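Local coordinates for protein Nrps/pks (Streptomyces albus, PDB 4OPE) that probably catalyses decarboxylative carbon-carbon bond formation during polyketide chain extension, as a ketosynthase domain of the oxazolomycin assembly line, at residues I97-V102 against Y161-D166. Residues are numbered along the deposited sequence; the frame is centred on the assembly and turned at random.
Sequences IFLQTV and YFFDFD
A middle stretch of helix 93-108 faces the C-terminal end of helix 152-163, with the CA atoms of Leu99 and Phe162 8.7 Å apart. At Asp164 the chain turns out of the helix in a Schellman motif with positive phi. All the contacts between 97-102 and 161-166 are apolar or van der Waals. Phe163 buries the largest area of 161-166 here and meets both Leu99 and Val102. Its CG lies anti to the carbonyl carbon (chi1 -70°), and the ring reaches helix 93-108. Val102 CG1, anti to its own backbone N, sits over one face of the Phe163 ring in a CH-pi contact, 3.8 Å from its centroid. Phe162 CD2 lies over the opposite face, offset toward the rim. Leu99 O meets the ring edge, 3.9 Å from Phe163 CZ. Leu99 CD2 adds a contact at 4.0 Å with Phe163 CE1. An alanine at Phe163 would remove the ring and would probably loosen the packing of Val102 and Leu99 against this helix end. Val102 CG1 also reaches the edge of the Phe165 ring, 4.3 Å from CE2. Phe163 CB rests over the centre of a Phe165 face. Phe165 also touches Thr121 and Val123 of strand 121-126. Asp164 OD1 accepts a hydrogen bond from Ala275 N of the second subunit. The contact thus joins two helices beside the central sheet of the thiolase-type ketosynthase fold, close to the dimer interface.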
# COMPACT_ATOMS: atom_id res chain seq x y z
N ILE A 97 -7.13 -8.12 14.68
CA ILE A 97 -6.86 -7.11 15.68
C ILE A 97 -7.16 -5.73 15.15
O ILE A 97 -7.70 -4.87 15.86
CB ILE A 97 -5.41 -7.23 16.14
CG1 ILE A 97 -5.32 -8.49 17.00
CG2 ILE A 97 -4.99 -5.98 16.90
CD1 ILE A 97 -3.94 -8.76 17.54
N PHE A 98 -6.82 -5.50 13.90
CA PHE A 98 -7.12 -4.22 13.32
C PHE A 98 -8.64 -3.93 13.27
O PHE A 98 -9.06 -2.78 13.38
CB PHE A 98 -6.49 -4.12 11.94
CG PHE A 98 -6.45 -2.75 11.41
CD1 PHE A 98 -5.74 -1.76 12.07
CD2 PHE A 98 -7.11 -2.42 10.29
CE1 PHE A 98 -5.71 -0.46 11.59
CE2 PHE A 98 -7.08 -1.11 9.80
CZ PHE A 98 -6.38 -0.13 10.46
N LEU A 99 -9.45 -4.96 13.13
CA LEU A 99 -10.87 -4.76 13.16
C LEU A 99 -11.31 -4.24 14.52
O LEU A 99 -12.08 -3.27 14.63
CB LEU A 99 -11.59 -6.05 12.89
CG LEU A 99 -11.93 -6.36 11.46
CD1 LEU A 99 -12.35 -7.81 11.44
CD2 LEU A 99 -13.05 -5.47 10.93
N GLN A 100 -10.82 -4.87 15.58
CA GLN A 100 -11.14 -4.37 16.91
C GLN A 100 -10.59 -2.96 17.13
O GLN A 100 -11.28 -2.12 17.71
CB GLN A 100 -10.70 -5.36 17.98
CG GLN A 100 -11.35 -6.75 17.77
CD GLN A 100 -10.88 -7.79 18.80
OE1 GLN A 100 -9.80 -7.68 19.30
NE2 GLN A 100 -11.67 -8.81 19.06
N THR A 101 -9.39 -2.68 16.63
CA THR A 101 -8.81 -1.36 16.74
C THR A 101 -9.69 -0.33 16.08
O THR A 101 -10.00 0.71 16.65
CB THR A 101 -7.43 -1.35 16.09
OG1 THR A 101 -6.58 -2.23 16.84
CG2 THR A 101 -6.84 0.04 16.03
N VAL A 102 -10.19 -0.61 14.89
CA VAL A 102 -11.04 0.38 14.24
C VAL A 102 -12.31 0.62 15.02
O VAL A 102 -12.76 1.76 15.17
CB VAL A 102 -11.33 0.05 12.78
CG1 VAL A 102 -12.27 1.07 12.18
CG2 VAL A 102 -10.01 0.06 12.02
N TYR A 161 -15.62 -3.19 4.60
CA TYR A 161 -16.84 -3.93 4.43
C TYR A 161 -17.71 -3.81 5.67
O TYR A 161 -18.85 -3.39 5.61
CB TYR A 161 -16.51 -5.37 4.17
CG TYR A 161 -17.68 -6.26 4.35
CD1 TYR A 161 -18.73 -6.24 3.41
CD2 TYR A 161 -17.75 -7.13 5.42
CE1 TYR A 161 -19.82 -7.07 3.55
CE2 TYR A 161 -18.86 -7.95 5.59
CZ TYR A 161 -19.89 -7.92 4.65
OH TYR A 161 -20.99 -8.75 4.79
N PHE A 162 -17.14 -4.17 6.80
CA PHE A 162 -17.84 -4.26 8.04
C PHE A 162 -18.31 -2.92 8.55
O PHE A 162 -19.34 -2.85 9.18
CB PHE A 162 -16.97 -4.92 9.10
CG PHE A 162 -17.64 -5.06 10.43
CD1 PHE A 162 -18.59 -6.06 10.65
CD2 PHE A 162 -17.35 -4.18 11.46
CE1 PHE A 162 -19.19 -6.20 11.89
CE2 PHE A 162 -17.97 -4.30 12.69
CZ PHE A 162 -18.89 -5.32 12.91
N PHE A 163 -17.55 -1.87 8.36
CA PHE A 163 -17.96 -0.55 8.88
C PHE A 163 -18.68 0.28 7.84
O PHE A 163 -19.07 1.42 8.12
CB PHE A 163 -16.73 0.23 9.34
CG PHE A 163 -16.11 -0.33 10.56
CD1 PHE A 163 -15.22 -1.36 10.48
CD2 PHE A 163 -16.43 0.19 11.80
CE1 PHE A 163 -14.64 -1.87 11.65
CE2 PHE A 163 -15.86 -0.33 12.96
CZ PHE A 163 -14.98 -1.38 12.88
N ASP A 164 -18.83 -0.28 6.65
CA ASP A 164 -19.44 0.37 5.52
C ASP A 164 -18.69 1.63 5.12
O ASP A 164 -19.25 2.73 5.07
CB ASP A 164 -20.92 0.65 5.80
CG ASP A 164 -21.74 0.92 4.52
OD1 ASP A 164 -21.21 0.76 3.39
OD2 ASP A 164 -22.91 1.33 4.64
N PHE A 165 -17.41 1.46 4.88
CA PHE A 165 -16.58 2.58 4.44
C PHE A 165 -16.34 2.44 2.94
O PHE A 165 -15.64 1.52 2.48
CB PHE A 165 -15.26 2.61 5.22
CG PHE A 165 -15.40 2.93 6.68
CD1 PHE A 165 -16.50 3.62 7.17
CD2 PHE A 165 -14.40 2.55 7.58
CE1 PHE A 165 -16.61 3.90 8.51
CE2 PHE A 165 -14.50 2.84 8.90
CZ PHE A 165 -15.61 3.51 9.38
N ASP A 166 -16.92 3.34 2.16
CA ASP A 166 -16.92 3.16 0.70
C ASP A 166 -16.01 4.18 0.02
O ASP A 166 -16.10 4.43 -1.14
CB ASP A 166 -18.35 3.11 0.14
CG ASP A 166 -19.13 4.42 0.31
OD1 ASP A 166 -18.58 5.43 0.85
OD2 ASP A 166 -20.32 4.43 -0.12